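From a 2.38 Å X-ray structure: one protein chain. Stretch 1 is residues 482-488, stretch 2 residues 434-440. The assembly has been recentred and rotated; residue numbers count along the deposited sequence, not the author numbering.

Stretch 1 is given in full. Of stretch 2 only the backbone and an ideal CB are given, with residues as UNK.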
# COMPACT_ATOMS: atom_id res chain seq x y z
N THR A 482 -24.09 -14.99 3.67
CA THR A 482 -23.69 -13.94 2.71
C THR A 482 -22.22 -14.03 2.26
O THR A 482 -21.84 -13.43 1.25
CB THR A 482 -23.93 -12.52 3.26
OG1 THR A 482 -23.44 -12.43 4.60
CG2 THR A 482 -25.41 -12.20 3.22
N LEU A 483 -21.42 -14.80 3.00
CA LEU A 483 -19.98 -14.91 2.80
C LEU A 483 -19.68 -15.64 1.50
O LEU A 483 -20.08 -16.79 1.33
CB LEU A 483 -19.35 -15.65 3.97
CG LEU A 483 -19.79 -15.18 5.37
CD1 LEU A 483 -18.94 -15.85 6.43
CD2 LEU A 483 -19.80 -13.65 5.52
N THR A 484 -18.95 -14.98 0.61
CA THR A 484 -18.83 -15.45 -0.75
C THR A 484 -17.54 -14.99 -1.44
O THR A 484 -17.53 -14.04 -2.23
CB THR A 484 -20.07 -15.06 -1.58
OG1 THR A 484 -19.88 -15.46 -2.93
CG2 THR A 484 -20.38 -13.55 -1.51
N PRO A 485 -16.44 -15.72 -1.18
CA PRO A 485 -15.20 -15.44 -1.92
C PRO A 485 -15.27 -15.92 -3.37
O PRO A 485 -16.19 -16.67 -3.72
CB PRO A 485 -14.13 -16.20 -1.13
CG PRO A 485 -14.86 -17.29 -0.43
CD PRO A 485 -16.29 -16.87 -0.27
N SER A 486 -14.30 -15.52 -4.17
CA SER A 486 -14.25 -15.86 -5.59
C SER A 486 -12.86 -16.29 -6.01
O SER A 486 -11.85 -15.82 -5.46
CB SER A 486 -14.64 -14.67 -6.46
OG SER A 486 -15.86 -14.09 -6.04
N ILE A 487 -12.81 -17.21 -6.96
CA ILE A 487 -11.61 -17.49 -7.73
C ILE A 487 -12.01 -17.49 -9.21
O ILE A 487 -13.02 -18.09 -9.59
CB ILE A 487 -10.93 -18.80 -7.29
CG1 ILE A 487 -10.22 -18.59 -5.95
CG2 ILE A 487 -9.93 -19.27 -8.35
CD1 ILE A 487 -9.41 -19.76 -5.44
N ALA A 488 -11.23 -16.81 -10.04
CA ALA A 488 -11.51 -16.77 -11.48
C ALA A 488 -10.44 -17.51 -12.26
O ALA A 488 -9.25 -17.35 -11.99
CB ALA A 488 -11.64 -15.35 -11.99
N UNK A 434 -5.50 -18.55 -2.73
CA UNK A 434 -6.54 -18.72 -1.71
C UNK A 434 -7.39 -17.44 -1.63
O UNK A 434 -6.87 -16.34 -1.80
CB UNK A 434 -5.92 -19.04 -0.35
N UNK A 435 -8.69 -17.58 -1.43
CA UNK A 435 -9.60 -16.44 -1.22
C UNK A 435 -10.58 -16.81 -0.12
O UNK A 435 -11.30 -17.81 -0.25
CB UNK A 435 -10.34 -16.07 -2.51
N UNK A 436 -10.60 -16.04 0.96
CA UNK A 436 -11.42 -16.36 2.13
C UNK A 436 -12.18 -15.14 2.58
O UNK A 436 -11.64 -14.04 2.57
CB UNK A 436 -10.56 -16.90 3.28
N UNK A 437 -13.42 -15.35 3.01
CA UNK A 437 -14.28 -14.28 3.48
C UNK A 437 -14.68 -14.61 4.92
O UNK A 437 -15.76 -15.12 5.14
CB UNK A 437 -15.51 -14.11 2.58
N UNK A 438 -13.79 -14.35 5.90
CA UNK A 438 -14.15 -14.64 7.29
C UNK A 438 -15.02 -13.56 7.93
O UNK A 438 -14.85 -12.38 7.64
CB UNK A 438 -12.88 -14.82 8.12
N UNK A 439 -15.91 -13.98 8.81
CA UNK A 439 -16.92 -13.11 9.37
C UNK A 439 -17.51 -13.72 10.62
O UNK A 439 -17.19 -14.85 10.97
CB UNK A 439 -18.02 -12.83 8.34
N UNK A 440 -18.38 -12.96 11.28
CA UNK A 440 -19.13 -13.43 12.44
C UNK A 440 -18.31 -13.46 13.72
O UNK A 440 -17.07 -13.47 13.68
CB UNK A 440 -19.68 -14.83 12.16

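The two segments run nearly antiparallel, 175° apart from end to end, and the closest pairing of their CA atoms, 5.6 Å, joins Pro 485 to position 437. Along stretch 2 the CA-to-CB bonds of 435, 437 and 439 point toward stretch 1 and those of 434, 436 and 438 point away, so the odd positions carry the contact.

At position 434 the backbone is extended (phi/psi -150/142), the CA-to-CB bond points away, and the ideal CB has no atom of stretch 1 within 5.5 Å. Stretch 1 sets little limit here beyond compatibility with a strand, which a beta-branched residue meets well. The residue is Val 434, with chi1 at 70° (p); the nearest approach of its side chain to stretch 1 is 6.2 Å, from Val 434 CB to Ile 487 CD1.

Position 435 is the opposite case. Its ideal CB lies 3.3 Å from Ser 486 O, 4.0 Å from Pro 485 CB and 4.3 Å from Ile 487 CG1, so a carbonyl oxygen and two apolar side chains already crowd the first side-chain atom. Small residues suit it best: alanine, perhaps glycine or serine. Ala 435 is found, and its methyl group makes apolar contacts with the proline ring and with Ile 487, whose CA-to-CB bond runs sideways while the end of its side chain comes nearer. The backbone contributes as well, with Ala 435 O 3.4 Å from Pro 485 CB.

Position 436 points away and finds nothing within 5.5 Å of its ideal CB; stretch 1 would tolerate many residues. It is Ala 436, which meets stretch 1 through its backbone, N lying 4.1 Å from Pro 485 CB.

At position 437 the ideal CB stands 4.0 Å from Pro 485 CD, 4.1 Å from Thr 484 N and 4.4 Å from Leu 483 CB. This leaves room for a modest branched side chain between leucine and proline; valine or threonine would suit, and serine is possible. Thr 437 adopts chi1 -60° (m). Its CG2 packs 4.0 Å from Leu 483 CB, while OG1 sits 3.4 Å from Pro 485 CB and 3.3 Å from Pro 485 N. The latter approach is no hydrogen bond, because the proline nitrogen has no hydrogen to share. Thr 437 O also lies 3.5 Å from Leu 483 CD1.

Position 438 points away, and its phi of -81° is compatible with proline without requiring it. Pro 438 occupies it, with no contact to stretch 1.

Position 439 again faces stretch 1, but its ideal CB is a tight 3.4 Å from Leu 483 CD2. A small residue such as serine or alanine fits, or a longer one whose chi1 carries its outer atoms clear of that methyl. Ser 439 has chi1 -176° (t); its CB keeps the 3.4 Å contact with Leu 483 CD2, and its OG is hydrogen-bonded elsewhere in the structure.

Position 440 has phi/psi 78/160, and the positive phi by itself favours glycine. Gly 440 is present, outside the contact.

Stretch 2 434-440: VAATPSG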
# COMPACT_ATOMS: atom_id res chain seq x y z
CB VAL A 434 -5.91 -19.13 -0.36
CG1 VAL A 434 -5.13 -17.99 0.26
CG2 VAL A 434 -6.96 -19.65 0.59
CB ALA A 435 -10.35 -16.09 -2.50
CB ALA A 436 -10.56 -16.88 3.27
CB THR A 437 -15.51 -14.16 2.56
OG1 THR A 437 -15.07 -13.87 1.23
CG2 THR A 437 -16.46 -13.06 2.99
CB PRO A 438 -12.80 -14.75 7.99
CG PRO A 438 -11.94 -13.83 7.23
CD PRO A 438 -12.37 -13.97 5.80
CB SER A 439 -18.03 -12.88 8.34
OG SER A 439 -19.00 -11.96 8.80
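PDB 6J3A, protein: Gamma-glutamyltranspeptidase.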